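Local coordinates for protein tRNA-5-methyluridine(54) 2-sulfurtransferase (Pyrococcus horikoshii, PDB 5MKO) that catalyses the ATP-dependent 2-thiolation of 5-methyluridine 54 in the T loop of tRNA, using a cysteine-bound iron-sulfur cluster, and so stabilises tRNA against heat, at residues K45-D50 against F192-K197; L54-G59 against D152-G157; L80-G85 against V111-I116; L84-Y89 against E221-A226. All coordinates share one frame; numbering follows the deposited sequence.

Contact 1: K45-D50 against F192-K197; sequences KLLTKD and FIKKVK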
loop_
_atom_site.group_PDB
_atom_site.type_symbol
_atom_site.label_atom_id
_atom_site.label_comp_id
_atom_site.label_asym_id
_atom_site.label_seq_id
_atom_site.Cartn_x
_atom_site.Cartn_y
_atom_site.Cartn_z
ATOM N N LYS A 45 24.996 -4.233 -5.621
ATOM C CA LYS A 45 26.292 -3.756 -6.145
ATOM C C LYS A 45 26.349 -2.220 -6.109
ATOM O O LYS A 45 26.613 -1.553 -7.117
ATOM C CB LYS A 45 26.610 -4.347 -7.537
ATOM C CG LYS A 45 26.889 -5.845 -7.515
ATOM C CD LYS A 45 25.868 -6.604 -8.343
ATOM C CE LYS A 45 25.816 -8.071 -7.989
ATOM N NZ LYS A 45 25.016 -8.321 -6.756
ATOM N N LEU A 46 26.045 -1.681 -4.917
ATOM C CA LEU A 46 25.966 -0.260 -4.611
ATOM C C LEU A 46 27.290 0.442 -4.800
ATOM O O LEU A 46 27.374 1.354 -5.619
ATOM C CB LEU A 46 25.452 -0.060 -3.166
ATOM C CG LEU A 46 23.997 0.362 -2.950
ATOM C CD1 LEU A 46 23.040 -0.672 -3.428
ATOM C CD2 LEU A 46 23.721 0.550 -1.488
ATOM N N LEU A 47 28.325 0.020 -4.044
ATOM C CA LEU A 47 29.637 0.654 -4.061
ATOM C C LEU A 47 30.791 -0.347 -4.103
ATOM O O LEU A 47 30.609 -1.534 -3.822
ATOM C CB LEU A 47 29.796 1.531 -2.800
ATOM C CG LEU A 47 28.739 2.594 -2.507
ATOM C CD1 LEU A 47 28.675 2.889 -1.035
ATOM C CD2 LEU A 47 28.976 3.852 -3.312
ATOM N N THR A 48 31.986 0.166 -4.449
ATOM C CA THR A 48 33.268 -0.540 -4.453
ATOM C C THR A 48 34.145 0.252 -3.475
ATOM O O THR A 48 33.839 1.418 -3.201
ATOM C CB THR A 48 33.885 -0.655 -5.871
ATOM O OG1 THR A 48 34.343 0.614 -6.330
ATOM C CG2 THR A 48 32.945 -1.286 -6.885
ATOM N N LYS A 49 35.211 -0.363 -2.937
ATOM C CA LYS A 49 36.063 0.325 -1.965
ATOM C C LYS A 49 37.035 1.333 -2.603
ATOM O O LYS A 49 37.589 2.170 -1.886
ATOM C CB LYS A 49 36.783 -0.673 -1.045
ATOM C CG LYS A 49 35.898 -1.070 0.137
ATOM C CD LYS A 49 36.433 -2.235 0.929
ATOM C CE LYS A 49 35.409 -2.695 1.933
ATOM N NZ LYS A 49 35.880 -3.876 2.699
ATOM N N ASP A 50 37.192 1.296 -3.943
ATOM C CA ASP A 50 38.070 2.210 -4.687
ATOM C C ASP A 50 37.436 3.584 -4.959
ATOM O O ASP A 50 38.163 4.574 -5.072
ATOM C CB ASP A 50 38.578 1.563 -5.993
ATOM C CG ASP A 50 37.482 1.024 -6.893
ATOM O OD1 ASP A 50 36.779 1.843 -7.533
ATOM O OD2 ASP A 50 37.330 -0.219 -6.964
ATOM N N PHE A 192 24.555 13.542 -13.979
ATOM C CA PHE A 192 23.863 13.060 -12.787
ATOM C C PHE A 192 24.717 11.956 -12.189
ATOM O O PHE A 192 24.806 10.876 -12.766
ATOM C CB PHE A 192 22.478 12.470 -13.134
ATOM C CG PHE A 192 21.309 13.411 -13.314
ATOM C CD1 PHE A 192 21.022 14.383 -12.361
ATOM C CD2 PHE A 192 20.426 13.246 -14.375
ATOM C CE1 PHE A 192 19.913 15.223 -12.506
ATOM C CE2 PHE A 192 19.309 14.075 -14.513
ATOM C CZ PHE A 192 19.059 15.058 -13.579
ATOM N N ILE A 193 25.353 12.231 -11.050
ATOM C CA ILE A 193 26.205 11.284 -10.317
ATOM C C ILE A 193 25.338 10.138 -9.740
ATOM O O ILE A 193 24.154 10.338 -9.452
ATOM C CB ILE A 193 27.039 12.042 -9.217
ATOM C CG1 ILE A 193 27.873 13.220 -9.807
ATOM C CG2 ILE A 193 27.912 11.116 -8.348
ATOM C CD1 ILE A 193 28.873 12.908 -10.970
ATOM N N LYS A 194 25.931 8.933 -9.626
ATOM C CA LYS A 194 25.286 7.749 -9.070
ATOM C C LYS A 194 24.889 8.031 -7.619
ATOM O O LYS A 194 25.729 8.455 -6.822
ATOM C CB LYS A 194 26.231 6.536 -9.146
ATOM C CG LYS A 194 25.715 5.295 -8.419
ATOM C CD LYS A 194 26.626 4.088 -8.597
ATOM C CE LYS A 194 27.711 3.998 -7.550
ATOM N NZ LYS A 194 28.548 2.776 -7.719
ATOM N N LYS A 195 23.593 7.849 -7.302
ATOM C CA LYS A 195 23.038 8.021 -5.960
ATOM C C LYS A 195 22.753 6.630 -5.404
ATOM O O LYS A 195 22.199 5.795 -6.114
ATOM C CB LYS A 195 21.766 8.880 -5.979
ATOM C CG LYS A 195 22.017 10.381 -5.939
ATOM C CD LYS A 195 20.782 11.149 -5.442
ATOM C CE LYS A 195 20.963 12.654 -5.311
ATOM N NZ LYS A 195 21.053 13.359 -6.631
ATOM N N VAL A 196 23.166 6.360 -4.162
ATOM C CA VAL A 196 22.955 5.055 -3.521
ATOM C C VAL A 196 22.352 5.194 -2.115
ATOM O O VAL A 196 22.501 6.240 -1.472
ATOM C CB VAL A 196 24.204 4.133 -3.525
ATOM C CG1 VAL A 196 24.517 3.619 -4.927
ATOM C CG2 VAL A 196 25.419 4.812 -2.892
ATOM N N LYS A 197 21.667 4.124 -1.654
ATOM C CA LYS A 197 21.025 4.059 -0.339
ATOM C C LYS A 197 21.579 2.874 0.485
ATOM O O LYS A 197 20.982 1.795 0.470
ATOM C CB LYS A 197 19.491 4.020 -0.470
ATOM C CG LYS A 197 18.899 5.347 -0.914
ATOM C CD LYS A 197 17.507 5.207 -1.502
ATOM C CE LYS A 197 16.948 6.562 -1.858
ATOM N NZ LYS A 197 15.589 6.481 -2.416
#
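The loop that follows the N-terminal helix 26-43 meets strand 194-196 of the PP-loop sheet here, in the pairing of Leu46 and Leu47 with Lys194 and Val196. The helix ends in a Schellman motif whose C-prime residue is Lys45, with positive phi, and Leu46 N makes the bond that closes it. Lys194 supplies the polar link: its NZ donates to Leu46 O at 2.8 Å, with a C=O...N angle of 155° and the nitrogen tilted 18° from the carbonyl plane. Its chain runs straight as far as CD and bends at chi3 (89°), which turns the amino group onto that carbonyl. The same ammonium forms a salt bridge with Glu51, so one lysine ties down both a backbone oxygen and a carboxylate. Beside this bond Val196 divides its surface between the two leucines. Its CB lies 3.8 Å from Leu46 CG, the two side chains passing in opposite directions, while its CG2 branch meets Leu47 CD2 at 3.7 Å. Leu46 CD2 reaches on to the backbone, 3.6 Å from Lys197 O. Around the contact, Leu47 also packs on Ala153 of strand 153-155 and Leu46 on Ile185 of strand 185-186, the two strands that flank 194-196 in the sheet.

Contact 2: L54-G59 against D152-G157; sequences LVAVSG and DAIATG. With AMP (adenosine monophosphate), chain C.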
loop_
_atom_site.group_PDB
_atom_site.type_symbol
_atom_site.label_atom_id
_atom_site.label_comp_id
_atom_site.label_asym_id
_atom_site.label_seq_id
_atom_site.Cartn_x
_atom_site.Cartn_y
_atom_site.Cartn_z
ATOM N N LEU A 54 30.564 10.531 -1.649
ATOM C CA LEU A 54 30.129 11.775 -1.023
ATOM C C LEU A 54 28.860 11.503 -0.214
ATOM O O LEU A 54 27.822 11.171 -0.787
ATOM C CB LEU A 54 29.910 12.907 -2.046
ATOM C CG LEU A 54 29.439 14.257 -1.473
ATOM C CD1 LEU A 54 30.584 15.030 -0.829
ATOM C CD2 LEU A 54 28.784 15.098 -2.538
ATOM N N VAL A 55 28.953 11.619 1.117
ATOM C CA VAL A 55 27.805 11.409 1.988
ATOM C C VAL A 55 27.136 12.756 2.270
ATOM O O VAL A 55 27.749 13.652 2.848
ATOM C CB VAL A 55 28.089 10.571 3.274
ATOM C CG1 VAL A 55 26.783 10.238 4.012
ATOM C CG2 VAL A 55 28.856 9.289 2.942
ATOM N N ALA A 56 25.884 12.898 1.817
ATOM C CA ALA A 56 25.090 14.098 2.015
ATOM C C ALA A 56 24.579 14.026 3.459
ATOM O O ALA A 56 23.728 13.189 3.771
ATOM C CB ALA A 56 23.942 14.114 1.024
ATOM N N VAL A 57 25.184 14.820 4.357
ATOM C CA VAL A 57 24.858 14.814 5.785
ATOM C C VAL A 57 23.953 15.998 6.146
ATOM O O VAL A 57 24.310 17.154 5.931
ATOM C CB VAL A 57 26.106 14.678 6.712
ATOM C CG1 VAL A 57 26.834 13.361 6.466
ATOM C CG2 VAL A 57 27.062 15.856 6.561
ATOM N N SER A 58 22.772 15.693 6.671
ATOM C CA SER A 58 21.739 16.668 7.035
ATOM C C SER A 58 21.845 17.223 8.448
ATOM O O SER A 58 21.334 18.319 8.713
ATOM C CB SER A 58 20.359 16.040 6.873
ATOM O OG SER A 58 20.280 14.783 7.522
ATOM N N GLY A 59 22.462 16.452 9.338
ATOM C CA GLY A 59 22.537 16.750 10.762
ATOM C C GLY A 59 21.672 15.769 11.533
ATOM O O GLY A 59 21.754 15.698 12.761
ATOM N N ASP A 152 32.680 9.781 -7.268
ATOM C CA ASP A 152 32.147 8.633 -7.992
ATOM C C ASP A 152 30.710 8.272 -7.636
ATOM O O ASP A 152 29.995 7.721 -8.478
ATOM C CB ASP A 152 33.079 7.434 -7.814
ATOM C CG ASP A 152 34.438 7.656 -8.449
ATOM O OD1 ASP A 152 34.501 7.763 -9.699
ATOM O OD2 ASP A 152 35.437 7.743 -7.698
ATOM N N ALA A 153 30.282 8.582 -6.401
ATOM C CA ALA A 153 28.941 8.274 -5.909
ATOM C C ALA A 153 28.484 9.212 -4.795
ATOM O O ALA A 153 29.318 9.774 -4.079
ATOM C CB ALA A 153 28.904 6.838 -5.408
ATOM N N ILE A 154 27.149 9.355 -4.640
ATOM C CA ILE A 154 26.497 10.115 -3.567
ATOM C C ILE A 154 25.730 9.089 -2.745
ATOM O O ILE A 154 25.016 8.271 -3.315
ATOM C CB ILE A 154 25.538 11.266 -4.024
ATOM C CG1 ILE A 154 26.153 12.171 -5.107
ATOM C CG2 ILE A 154 25.082 12.088 -2.813
ATOM C CD1 ILE A 154 25.173 13.151 -5.783
ATOM N N ALA A 155 25.881 9.122 -1.421
ATOM C CA ALA A 155 25.159 8.222 -0.529
ATOM C C ALA A 155 24.265 9.048 0.392
ATOM O O ALA A 155 24.713 10.049 0.969
ATOM C CB ALA A 155 26.131 7.372 0.275
ATOM N N THR A 156 22.983 8.665 0.470
ATOM C CA THR A 156 21.996 9.336 1.308
ATOM C C THR A 156 21.597 8.433 2.474
ATOM O O THR A 156 21.932 7.248 2.474
ATOM C CB THR A 156 20.817 9.879 0.484
ATOM O OG1 THR A 156 20.190 8.818 -0.243
ATOM C CG2 THR A 156 21.216 11.022 -0.436
ATOM N N GLY A 157 20.914 9.015 3.459
ATOM C CA GLY A 157 20.494 8.327 4.677
ATOM C C GLY A 157 19.189 7.553 4.645
ATOM O O GLY A 157 18.802 7.001 5.678
HETATM P P AMP C . 15.130 14.315 3.234
HETATM O O1P AMP C . 15.165 15.511 4.218
HETATM O O2P AMP C . 14.521 13.066 3.940
HETATM O O3P AMP C . 14.509 14.629 1.905
HETATM O "O5'" AMP C . 16.636 13.939 2.967
HETATM C "C5'" AMP C . 17.085 12.758 2.276
HETATM C "C4'" AMP C . 18.578 12.665 2.431
HETATM O "O4'" AMP C . 19.192 13.865 1.915
HETATM C "C3'" AMP C . 19.062 12.571 3.867
HETATM O "O3'" AMP C . 18.979 11.234 4.341
HETATM C "C2'" AMP C . 20.485 13.112 3.759
HETATM O "O2'" AMP C . 21.359 12.105 3.261
HETATM C "C1'" AMP C . 20.322 14.209 2.698
HETATM N N9 AMP C . 20.145 15.569 3.214
HETATM C C8 AMP C . 18.986 16.132 3.681
HETATM N N7 AMP C . 19.114 17.375 4.078
HETATM C C5 AMP C . 20.452 17.657 3.851
HETATM C C6 AMP C . 21.231 18.810 4.068
HETATM N N6 AMP C . 20.767 19.921 4.648
HETATM N N1 AMP C . 22.534 18.769 3.706
HETATM C C2 AMP C . 23.021 17.640 3.178
HETATM N N3 AMP C . 22.392 16.485 2.953
HETATM C C4 AMP C . 21.099 16.555 3.311
#
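Leu54 and Ile154 pair in parallel register, as do Val55 and Ala155, and their side chains leave the sheet on alternate faces. Ile154 places its CG2 branch 3.5 Å from Leu54 O, whereas Val55 brings CG1, anti to the backbone N (chi1 -172°), to 3.7 Å from Ala155 O. On the Leu54 and Ile154 face, both side chains pack on Ala146 of helix 132-148; on the other, Val55 and Ala155 both touch Leu70 of helix 61-72. The ladder between the strands consists of Leu54 N to Ala153 O, Ala155 N to Leu54 O, and a longer bond from Ala56 N to Ala155 O. These are adjacent central strands of the largely parallel, Rossmann-like sheet of the PP-loop (HUP) fold, and the nucleotide lies at their C-terminal ends. There the strands spread, with CA-CA distances rising from 4.7 Å at Leu54-Ile154 to 5.7 Å at Ala56-Thr156. The AMP ribose bridges the two ends: O2' donates to Ala56 O at 2.7 Å and accepts from Gly157 N at 3.1 Å. Ala56 CB approaches adenine N3 at 3.4 Å, and Ser58 CB comes as near to N7, at 3.3 Å. Thr156 holds OG1 between its backbone N and carbonyl carbon (chi1 58°), where it hydrogen-bonds His158.

Contact 3: L80-G85 against V111-I116; sequences LHINLG and VRIKEI. With AMP (adenosine monophosphate), chain C.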
loop_
_atom_site.group_PDB
_atom_site.type_symbol
_atom_site.label_atom_id
_atom_site.label_comp_id
_atom_site.label_asym_id
_atom_site.label_seq_id
_atom_site.Cartn_x
_atom_site.Cartn_y
_atom_site.Cartn_z
ATOM N N LEU A 80 29.094 16.168 2.766
ATOM C CA LEU A 80 28.557 17.466 2.387
ATOM C C LEU A 80 27.352 17.838 3.226
ATOM O O LEU A 80 26.412 17.062 3.327
ATOM C CB LEU A 80 28.238 17.573 0.875
ATOM C CG LEU A 80 27.497 18.861 0.416
ATOM C CD1 LEU A 80 28.376 20.085 0.489
ATOM C CD2 LEU A 80 26.937 18.714 -0.971
ATOM N N HIS A 81 27.383 19.029 3.817
ATOM C CA HIS A 81 26.253 19.564 4.550
ATOM C C HIS A 81 25.797 20.825 3.844
ATOM O O HIS A 81 26.612 21.699 3.547
ATOM C CB HIS A 81 26.574 19.839 6.030
ATOM C CG HIS A 81 25.438 20.505 6.747
ATOM N ND1 HIS A 81 24.283 19.814 7.065
ATOM C CD2 HIS A 81 25.286 21.802 7.109
ATOM C CE1 HIS A 81 23.471 20.703 7.621
ATOM N NE2 HIS A 81 24.031 21.913 7.670
ATOM N N ILE A 82 24.493 20.909 3.559
ATOM C CA ILE A 82 23.911 22.083 2.912
ATOM C C ILE A 82 23.110 22.865 3.953
ATOM O O ILE A 82 22.149 22.340 4.507
ATOM C CB ILE A 82 23.094 21.752 1.622
ATOM C CG1 ILE A 82 23.816 20.705 0.730
ATOM C CG2 ILE A 82 22.769 23.044 0.841
ATOM C CD1 ILE A 82 22.923 19.941 -0.216
ATOM N N ASN A 83 23.548 24.088 4.258
ATOM C CA ASN A 83 22.893 24.987 5.205
ATOM C C ASN A 83 21.861 25.772 4.396
ATOM O O ASN A 83 22.230 26.596 3.550
ATOM C CB ASN A 83 23.928 25.913 5.856
ATOM C CG ASN A 83 23.383 26.811 6.939
ATOM O OD1 ASN A 83 22.589 27.726 6.691
ATOM N ND2 ASN A 83 23.857 26.620 8.157
ATOM N N LEU A 84 20.573 25.487 4.631
ATOM C CA LEU A 84 19.463 26.120 3.917
ATOM C C LEU A 84 19.092 27.524 4.450
ATOM O O LEU A 84 18.070 28.078 4.047
ATOM C CB LEU A 84 18.215 25.209 3.853
ATOM C CG LEU A 84 18.342 23.749 3.345
ATOM C CD1 LEU A 84 19.123 23.610 2.030
ATOM C CD2 LEU A 84 18.785 22.820 4.428
ATOM N N GLY A 85 19.920 28.065 5.346
ATOM C CA GLY A 85 19.773 29.402 5.914
ATOM C C GLY A 85 18.500 29.693 6.681
ATOM O O GLY A 85 18.087 30.857 6.759
ATOM N N VAL A 111 28.107 23.990 2.417
ATOM C CA VAL A 111 27.575 24.910 1.413
ATOM C C VAL A 111 26.404 25.689 2.052
ATOM O O VAL A 111 25.414 25.091 2.460
ATOM C CB VAL A 111 27.182 24.195 0.086
ATOM C CG1 VAL A 111 26.426 25.136 -0.850
ATOM C CG2 VAL A 111 28.407 23.618 -0.614
ATOM N N ARG A 112 26.554 27.018 2.166
ATOM C CA ARG A 112 25.540 27.899 2.750
ATOM C C ARG A 112 24.791 28.597 1.608
ATOM O O ARG A 112 25.379 29.437 0.916
ATOM C CB ARG A 112 26.186 28.903 3.734
ATOM C CG ARG A 112 26.825 28.243 4.960
ATOM C CD ARG A 112 27.505 29.246 5.868
ATOM N NE ARG A 112 28.164 28.615 7.014
ATOM C CZ ARG A 112 29.431 28.205 7.025
ATOM N NH1 ARG A 112 30.192 28.346 5.943
ATOM N NH2 ARG A 112 29.944 27.646 8.112
ATOM N N ILE A 113 23.507 28.212 1.387
ATOM C CA ILE A 113 22.684 28.741 0.289
ATOM C C ILE A 113 22.445 30.267 0.404
ATOM O O ILE A 113 22.260 30.913 -0.629
ATOM C CB ILE A 113 21.349 27.956 0.038
ATOM C CG1 ILE A 113 20.240 28.309 1.052
ATOM C CG2 ILE A 113 21.565 26.445 -0.043
ATOM C CD1 ILE A 113 18.841 28.312 0.444
ATOM N N LYS A 114 22.462 30.841 1.640
ATOM C CA LYS A 114 22.273 32.287 1.845
ATOM C C LYS A 114 23.486 33.065 1.346
ATOM O O LYS A 114 23.354 34.227 0.966
ATOM C CB LYS A 114 21.947 32.632 3.312
ATOM C CG LYS A 114 21.162 33.934 3.467
ATOM C CD LYS A 114 20.793 34.222 4.910
ATOM C CE LYS A 114 20.172 35.592 5.056
ATOM N NZ LYS A 114 19.718 35.852 6.450
ATOM N N GLU A 115 24.654 32.410 1.313
ATOM C CA GLU A 115 25.889 33.008 0.811
ATOM C C GLU A 115 25.963 32.877 -0.718
ATOM O O GLU A 115 26.300 33.841 -1.397
ATOM C CB GLU A 115 27.122 32.378 1.484
ATOM C CG GLU A 115 27.272 32.742 2.952
ATOM C CD GLU A 115 28.380 32.048 3.725
ATOM O OE1 GLU A 115 29.168 31.283 3.119
ATOM O OE2 GLU A 115 28.462 32.284 4.952
ATOM N N ILE A 116 25.622 31.703 -1.257
ATOM C CA ILE A 116 25.665 31.422 -2.692
ATOM C C ILE A 116 24.506 32.078 -3.466
ATOM O O ILE A 116 24.749 32.794 -4.439
ATOM C CB ILE A 116 25.752 29.882 -2.939
ATOM C CG1 ILE A 116 27.042 29.256 -2.333
ATOM C CG2 ILE A 116 25.576 29.508 -4.415
ATOM C CD1 ILE A 116 28.447 29.812 -2.840
HETATM P P AMP C . 15.130 14.315 3.234
HETATM O O1P AMP C . 15.165 15.511 4.218
HETATM O O2P AMP C . 14.521 13.066 3.940
HETATM O O3P AMP C . 14.509 14.629 1.905
HETATM O "O5'" AMP C . 16.636 13.939 2.967
HETATM C "C5'" AMP C . 17.085 12.758 2.276
HETATM C "C4'" AMP C . 18.578 12.665 2.431
HETATM O "O4'" AMP C . 19.192 13.865 1.915
HETATM C "C3'" AMP C . 19.062 12.571 3.867
HETATM O "O3'" AMP C . 18.979 11.234 4.341
HETATM C "C2'" AMP C . 20.485 13.112 3.759
HETATM O "O2'" AMP C . 21.359 12.105 3.261
HETATM C "C1'" AMP C . 20.322 14.209 2.698
HETATM N N9 AMP C . 20.145 15.569 3.214
HETATM C C8 AMP C . 18.986 16.132 3.681
HETATM N N7 AMP C . 19.114 17.375 4.078
HETATM C C5 AMP C . 20.452 17.657 3.851
HETATM C C6 AMP C . 21.231 18.810 4.068
HETATM N N6 AMP C . 20.767 19.921 4.648
HETATM N N1 AMP C . 22.534 18.769 3.706
HETATM C C2 AMP C . 23.021 17.640 3.178
HETATM N N3 AMP C . 22.392 16.485 2.953
HETATM C C4 AMP C . 21.099 16.555 3.311
#
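Ile82 and Ile113 form the close-packed side of this contact, their CG2 methyls 3.7 Å apart and their side chains crossing at about a right angle. Two residues earlier, Leu80 CD1 touches Val111 CG2, also at 3.7 Å. Ile113 sets CG1 between its backbone N and carbonyl carbon (chi1 78°), bringing that branch to 3.7 Å from Leu84 C. A parallel ladder underlies these apolar contacts: Val111 N bonds His81 O, Asn83 N bonds Val111 O at 2.8 Å, and the N of Ile113, the residue that opens helix 113-116, bonds Asn83 O. On the side of its strand turned away from 108-112, Ile82 reads the adenine through its backbone, its N donating to AMP N1 at 2.9 Å and its O accepting from N6 at 2.8 Å. The face carrying Asn83 and Arg112 is more polar and partly exposed. Asn83 CB rests on Arg112 CG, while Asn83 OD1 accepts from Gly85 N at 3.0 Å in an Asx turn; the extended arginine forms a salt bridge with Glu94. The loose, solvent side is at exposed Lys114, whose side chain stays 4.7 Å from segment 80-85. Strands 76-83 and 108-112 belong to one beta-alpha-beta unit whose helix, 90-104, lies against His81, and helix 132-148 covers the other face, touching Ile82 and Ile113 through Ile141.

Contact 4: L84-Y89 against E221-A226; sequences LGISGY and EECPYA. With FES (Fe2/s2 (inorganic) cluster), chain F.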
loop_
_atom_site.group_PDB
_atom_site.type_symbol
_atom_site.label_atom_id
_atom_site.label_comp_id
_atom_site.label_asym_id
_atom_site.label_seq_id
_atom_site.Cartn_x
_atom_site.Cartn_y
_atom_site.Cartn_z
ATOM N N LEU A 84 20.573 25.487 4.631
ATOM C CA LEU A 84 19.463 26.120 3.917
ATOM C C LEU A 84 19.092 27.524 4.450
ATOM O O LEU A 84 18.070 28.078 4.047
ATOM C CB LEU A 84 18.215 25.209 3.853
ATOM C CG LEU A 84 18.342 23.749 3.345
ATOM C CD1 LEU A 84 19.123 23.610 2.030
ATOM C CD2 LEU A 84 18.785 22.820 4.428
ATOM N N GLY A 85 19.920 28.065 5.346
ATOM C CA GLY A 85 19.773 29.402 5.914
ATOM C C GLY A 85 18.500 29.693 6.681
ATOM O O GLY A 85 18.087 30.857 6.759
ATOM N N ILE A 86 17.873 28.646 7.259
ATOM C CA ILE A 86 16.665 28.785 8.068
ATOM C C ILE A 86 17.126 29.226 9.468
ATOM O O ILE A 86 17.798 28.465 10.172
ATOM C CB ILE A 86 15.805 27.487 8.067
ATOM C CG1 ILE A 86 15.325 27.122 6.638
ATOM C CG2 ILE A 86 14.611 27.617 9.014
ATOM C CD1 ILE A 86 15.234 25.630 6.360
ATOM N N SER A 87 16.823 30.489 9.832
ATOM C CA SER A 87 17.216 31.074 11.114
ATOM C C SER A 87 16.540 30.387 12.290
ATOM O O SER A 87 15.309 30.394 12.407
ATOM C CB SER A 87 16.993 32.581 11.123
ATOM O OG SER A 87 17.924 33.184 10.240
ATOM N N GLY A 88 17.368 29.746 13.106
ATOM C CA GLY A 88 16.941 28.998 14.279
ATOM C C GLY A 88 16.886 27.499 14.067
ATOM O O GLY A 88 16.503 26.772 14.983
ATOM N N TYR A 89 17.239 27.028 12.852
ATOM C CA TYR A 89 17.239 25.610 12.492
ATOM C C TYR A 89 18.537 25.197 11.794
ATOM O O TYR A 89 19.089 24.145 12.119
ATOM C CB TYR A 89 16.006 25.269 11.623
ATOM C CG TYR A 89 15.853 23.801 11.281
ATOM C CD1 TYR A 89 15.187 22.929 12.137
ATOM C CD2 TYR A 89 16.330 23.291 10.076
ATOM C CE1 TYR A 89 15.025 21.579 11.818
ATOM C CE2 TYR A 89 16.185 21.939 9.749
ATOM C CZ TYR A 89 15.523 21.087 10.619
ATOM O OH TYR A 89 15.356 19.760 10.285
ATOM N N GLU A 221 14.278 17.300 15.187
ATOM C CA GLU A 221 13.425 18.403 14.751
ATOM C C GLU A 221 13.176 18.408 13.248
ATOM O O GLU A 221 14.117 18.486 12.452
ATOM C CB GLU A 221 13.964 19.769 15.234
ATOM C CG GLU A 221 13.908 19.991 16.744
ATOM C CD GLU A 221 15.000 19.342 17.580
ATOM O OE1 GLU A 221 16.192 19.443 17.206
ATOM O OE2 GLU A 221 14.665 18.755 18.633
ATOM N N GLU A 222 11.892 18.287 12.872
ATOM C CA GLU A 222 11.432 18.326 11.485
ATOM C C GLU A 222 11.501 19.787 11.018
ATOM O O GLU A 222 11.769 20.681 11.832
ATOM C CB GLU A 222 9.992 17.785 11.381
ATOM C CG GLU A 222 9.879 16.279 11.563
ATOM C CD GLU A 222 9.681 15.495 10.279
ATOM O OE1 GLU A 222 8.537 15.475 9.767
ATOM O OE2 GLU A 222 10.661 14.880 9.797
ATOM N N CYS A 223 11.272 20.040 9.723
ATOM C CA CYS A 223 11.335 21.405 9.220
ATOM C C CYS A 223 10.215 22.305 9.759
ATOM O O CYS A 223 9.048 21.904 9.734
ATOM C CB CYS A 223 11.396 21.435 7.701
ATOM S SG CYS A 223 12.599 22.617 7.057
ATOM N N PRO A 224 10.549 23.522 10.257
ATOM C CA PRO A 224 9.501 24.406 10.799
ATOM C C PRO A 224 8.526 24.961 9.755
ATOM O O PRO A 224 7.453 25.440 10.131
ATOM C CB PRO A 224 10.295 25.508 11.521
ATOM C CG PRO A 224 11.712 25.024 11.580
ATOM C CD PRO A 224 11.879 24.147 10.385
ATOM N N TYR A 225 8.878 24.861 8.454
ATOM C CA TYR A 225 8.056 25.317 7.326
ATOM C C TYR A 225 7.112 24.229 6.759
ATOM O O TYR A 225 6.407 24.488 5.777
ATOM C CB TYR A 225 8.949 25.878 6.204
ATOM C CG TYR A 225 9.586 27.215 6.506
ATOM C CD1 TYR A 225 8.824 28.381 6.540
ATOM C CD2 TYR A 225 10.962 27.332 6.677
ATOM C CE1 TYR A 225 9.411 29.624 6.780
ATOM C CE2 TYR A 225 11.560 28.567 6.921
ATOM C CZ TYR A 225 10.782 29.713 6.963
ATOM O OH TYR A 225 11.368 30.933 7.210
ATOM N N ALA A 226 7.093 23.027 7.377
ATOM C CA ALA A 226 6.286 21.881 6.936
ATOM C C ALA A 226 4.793 22.012 7.208
ATOM O O ALA A 226 4.394 22.427 8.296
ATOM C CB ALA A 226 6.825 20.591 7.536
HETATM FE FE1 FES F . 11.055 21.885 5.001
HETATM FE FE2 FES F . 13.461 21.740 3.816
HETATM S S1 FES F . 12.177 23.512 4.037
HETATM S S2 FES F . 12.198 20.073 4.498
#
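Neither backbone is regular where Tyr89 and Ile86 meet residues 221-225. Loop 84-89 turns back on itself, with Tyr89 N bonded to Ile86 O at 3.1 Å, and delivers Tyr89 to the N-cap position of helix 90-104. Segment 221-226 runs extended into a type I turn from Cys223 to Ala226, and the CA atoms of Tyr89 and Cys223 stay 8.0 Å apart, leaving the side chains to span the gap. The Tyr89 ring extends away from its own backbone N (chi1 -176°), and its OH donates to Glu221 O at 2.8 Å, the hydroxyl oxygen tilted 24° from the carbonyl plane. Pro224 CD covers one ring face in a CH-pi contact, 4.2 Å from the centroid and 21° off the normal, displaced toward the rim. Cys223 SG makes an oblique sulfur-aromatic approach to the same ring, at 5.0 Å from the centroid. This cysteine is an experimentally established ligand of the [4Fe-4S] cluster, together with Cys131 and Cys134; in the model the cluster is built as Fe2S2, with SG 2.7 Å from the iron atom FE1, long for an iron-sulfur bond, so the modelled ligation is imprecise. Ile86 supplies the apolar flank, its CD1 4.1 Å from Cys223 SG and its CG2 3.8 Å from Tyr225 CE2. The contact thus joins the loop between strand 76-83 and helix 90-104 to the loop between helices 204-214 and 230-244, with a salt bridge from Glu221 to Lys92 of helix 90-104 alongside.

Overall arrangement
Contacts 1, 2 and 3 follow one another across the same sheet. Contact 1 joins contact 2 by backbone bonding of strand 194-196 to 153-155, with Val196 N 2.8 Å from Ile154 O; contact 2 joins contact 3 where Val57 N lies 2.8 Å from Leu80 O. Contacts 2 and 3, their centres about 15 Å apart, share the AMP, contact 2 hydrogen-bonding its ribose and contact 3 its adenine. Contact 4 starts from Leu84 and Gly85, which it shares with contact 3, and brings that loop against Cys223, a ligand of the iron-sulfur cluster; the Leu84 side chain lies about 5 Å from that cluster. Contacts 1 and 4, about 29 Å apart between centres, lie on opposite sides of the chain's centre.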